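PDB 4QE0: hypothetical protein from Bacteroides uniformis, which is of unknown function and belongs to the DUF5043 family, built around a six-stranded antiparallel sheet with accompanying helices. Local coordinates for residues 39-45 and 122-128. Numbering follows the deposited sequence.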
loop_
_atom_site.group_PDB
_atom_site.type_symbol
_atom_site.label_atom_id
_atom_site.label_comp_id
_atom_site.label_asym_id
_atom_site.label_seq_id
_atom_site.Cartn_x
_atom_site.Cartn_y
_atom_site.Cartn_z
ATOM N N SER A 39 -16.555 18.011 21.936
ATOM C CA SER A 39 -15.448 17.042 21.993
ATOM C C SER A 39 -14.312 17.344 21.004
ATOM O O SER A 39 -13.228 16.790 21.138
ATOM C CB SER A 39 -15.994 15.662 21.675
ATOM O OG SER A 39 -16.468 15.649 20.341
ATOM N N GLN A 40 -14.588 18.194 20.021
ATOM C CA GLN A 40 -13.681 18.479 18.912
ATOM C C GLN A 40 -13.331 17.208 18.089
ATOM O O GLN A 40 -12.265 17.119 17.495
ATOM C CB GLN A 40 -12.444 19.200 19.434
ATOM C CG GLN A 40 -12.776 20.607 19.932
ATOM C CD GLN A 40 -13.148 21.514 18.788
ATOM O OE1 GLN A 40 -12.335 21.758 17.907
ATOM N NE2 GLN A 40 -14.373 22.019 18.789
ATOM N N PHE A 41 -14.266 16.264 18.061
ATOM C CA PHE A 41 -14.136 15.015 17.312
ATOM C C PHE A 41 -14.578 15.233 15.873
ATOM O O PHE A 41 -15.639 15.818 15.620
ATOM C CB PHE A 41 -15.027 13.963 17.968
ATOM C CG PHE A 41 -14.820 12.558 17.477
ATOM C CD1 PHE A 41 -13.584 11.959 17.590
ATOM C CD2 PHE A 41 -15.869 11.831 16.948
ATOM C CE1 PHE A 41 -13.390 10.658 17.184
ATOM C CE2 PHE A 41 -15.678 10.515 16.530
ATOM C CZ PHE A 41 -14.443 9.941 16.660
ATOM N N VAL A 42 -13.738 14.810 14.934
ATOM C CA VAL A 42 -13.956 15.009 13.516
ATOM C C VAL A 42 -14.304 13.692 12.859
ATOM O O VAL A 42 -13.676 12.688 13.147
ATOM C CB VAL A 42 -12.693 15.550 12.828
ATOM C CG1 VAL A 42 -12.946 15.798 11.350
ATOM C CG2 VAL A 42 -12.200 16.810 13.519
ATOM N N THR A 43 -15.297 13.723 11.975
ATOM C CA THR A 43 -15.636 12.593 11.105
ATOM C C THR A 43 -15.475 13.130 9.676
ATOM O O THR A 43 -16.127 14.094 9.298
ATOM C CB THR A 43 -17.071 12.081 11.369
ATOM O OG1 THR A 43 -17.212 11.729 12.756
ATOM C CG2 THR A 43 -17.388 10.861 10.507
ATOM N N LEU A 44 -14.547 12.545 8.925
ATOM C CA LEU A 44 -14.149 13.016 7.604
ATOM C C LEU A 44 -14.431 11.929 6.589
ATOM O O LEU A 44 -13.958 10.795 6.747
ATOM C CB LEU A 44 -12.656 13.363 7.627
ATOM C CG LEU A 44 -12.029 13.882 6.331
ATOM C CD1 LEU A 44 -12.651 15.235 5.988
ATOM C CD2 LEU A 44 -10.514 13.992 6.450
ATOM N N TYR A 45 -15.180 12.266 5.543
ATOM C CA TYR A 45 -15.646 11.271 4.585
ATOM C C TYR A 45 -16.033 11.844 3.256
ATOM O O TYR A 45 -16.500 12.969 3.176
ATOM C CB TYR A 45 -16.833 10.485 5.145
ATOM C CG TYR A 45 -18.022 11.299 5.589
ATOM C CD1 TYR A 45 -18.019 11.964 6.814
ATOM C CD2 TYR A 45 -19.167 11.391 4.804
ATOM C CE1 TYR A 45 -19.121 12.696 7.243
ATOM C CE2 TYR A 45 -20.274 12.103 5.242
ATOM C CZ TYR A 45 -20.240 12.753 6.464
ATOM O OH TYR A 45 -21.300 13.496 6.923
ATOM N N ASN A 122 -14.099 5.977 5.943
ATOM C CA ASN A 122 -14.131 7.255 6.623
ATOM C C ASN A 122 -13.071 7.311 7.699
ATOM O O ASN A 122 -12.467 6.281 8.039
ATOM C CB ASN A 122 -15.529 7.602 7.133
ATOM C CG ASN A 122 -16.041 6.647 8.186
ATOM O OD1 ASN A 122 -15.502 6.578 9.271
ATOM N ND2 ASN A 122 -17.128 5.953 7.881
ATOM N N PHE A 123 -12.798 8.518 8.162
ATOM C CA PHE A 123 -11.694 8.804 9.073
ATOM C C PHE A 123 -12.214 9.555 10.311
ATOM O O PHE A 123 -13.135 10.381 10.211
ATOM C CB PHE A 123 -10.640 9.637 8.358
ATOM C CG PHE A 123 -10.119 9.013 7.103
ATOM C CD1 PHE A 123 -9.157 8.017 7.168
ATOM C CD2 PHE A 123 -10.629 9.357 5.857
ATOM C CE1 PHE A 123 -8.698 7.404 6.007
ATOM C CE2 PHE A 123 -10.159 8.745 4.695
ATOM C CZ PHE A 123 -9.182 7.775 4.776
ATOM N N ASN A 124 -11.609 9.283 11.469
ATOM C CA ASN A 124 -11.923 10.018 12.689
ATOM C C ASN A 124 -10.635 10.434 13.378
ATOM O O ASN A 124 -9.658 9.683 13.416
ATOM C CB ASN A 124 -12.758 9.199 13.688
ATOM C CG ASN A 124 -14.160 8.914 13.206
ATOM O OD1 ASN A 124 -14.464 7.797 12.844
ATOM N ND2 ASN A 124 -15.016 9.917 13.203
ATOM N N PHE A 125 -10.642 11.655 13.904
ATOM C CA PHE A 125 -9.556 12.172 14.713
ATOM C C PHE A 125 -10.087 13.429 15.419
ATOM O O PHE A 125 -11.249 13.775 15.253
ATOM C CB PHE A 125 -8.342 12.538 13.846
ATOM C CG PHE A 125 -8.687 13.353 12.627
ATOM C CD1 PHE A 125 -8.773 14.745 12.696
ATOM C CD2 PHE A 125 -8.905 12.724 11.400
ATOM C CE1 PHE A 125 -9.103 15.482 11.578
ATOM C CE2 PHE A 125 -9.205 13.459 10.272
ATOM C CZ PHE A 125 -9.302 14.835 10.358
ATOM N N PHE A 126 -9.248 14.095 16.195
ATOM C CA PHE A 126 -9.673 15.309 16.914
ATOM C C PHE A 126 -8.996 16.531 16.316
ATOM O O PHE A 126 -7.896 16.430 15.783
ATOM C CB PHE A 126 -9.338 15.174 18.391
ATOM C CG PHE A 126 -10.140 14.109 19.100
ATOM C CD1 PHE A 126 -9.740 12.778 19.094
ATOM C CD2 PHE A 126 -11.288 14.448 19.793
ATOM C CE1 PHE A 126 -10.476 11.806 19.751
ATOM C CE2 PHE A 126 -12.018 13.493 20.468
ATOM C CZ PHE A 126 -11.620 12.171 20.449
ATOM N N THR A 127 -9.633 17.696 16.434
ATOM C CA THR A 127 -9.097 18.903 15.817
ATOM C C THR A 127 -7.783 19.346 16.450
ATOM O O THR A 127 -6.996 20.063 15.823
ATOM C CB THR A 127 -10.041 20.092 15.951
ATOM O OG1 THR A 127 -10.156 20.423 17.335
ATOM C CG2 THR A 127 -11.390 19.783 15.360
ATOM N N PHE A 128 -7.529 18.898 17.675
ATOM C CA PHE A 128 -6.294 19.234 18.377
ATOM C C PHE A 128 -5.154 18.257 18.108
ATOM O O PHE A 128 -4.066 18.410 18.664
ATOM C CB PHE A 128 -6.539 19.361 19.876
ATOM C CG PHE A 128 -7.300 18.199 20.484
ATOM C CD1 PHE A 128 -6.668 17.013 20.778
ATOM C CD2 PHE A 128 -8.646 18.335 20.796
ATOM C CE1 PHE A 128 -7.363 15.972 21.365
ATOM C CE2 PHE A 128 -9.341 17.300 21.371
ATOM C CZ PHE A 128 -8.701 16.124 21.663
#
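Two neighbouring antiparallel strands, strand 41-45 and the C-terminal half of strand 118-126, pair here in the middle of the six-stranded sheet, joining parts of the chain far apart in sequence. Val42 faces Phe125 and Leu44 faces Phe123 as hydrogen-bonded pairs: Val42 N reaches Phe125 O at 2.7 Å, Phe125 N the more distant Val42 O at 3.3 Å, while Leu44 N to Phe123 O and Phe123 N to Leu44 O are both 2.9 Å. Just beyond the Phe41-Phe126 end of the ladder, Thr127 N donates to Gln40 O (2.9 Å) and Thr127 OG1 to Gln40 OE1 (2.6 Å). Asn124 turns its amide back to the partner backbone, ND2 giving a hydrogen bond to Val42 O (3.1 Å). It shares a face with Phe41 and Phe126, whose rings meet obliquely, centroids 5.0 Å apart. On the other face Val42 CB makes a CH-pi contact with the Phe125 ring, 4.2 Å from its centroid, and Leu44 CD2 meets that ring's edge at Phe125 CE2 (4.1 Å). This apolar face carries Leu44 and Phe123 against Tyr139 of helix 136-143, and the sheet continues through strand 29-36 beside 41-45 and strand 106-111 beside 118-126.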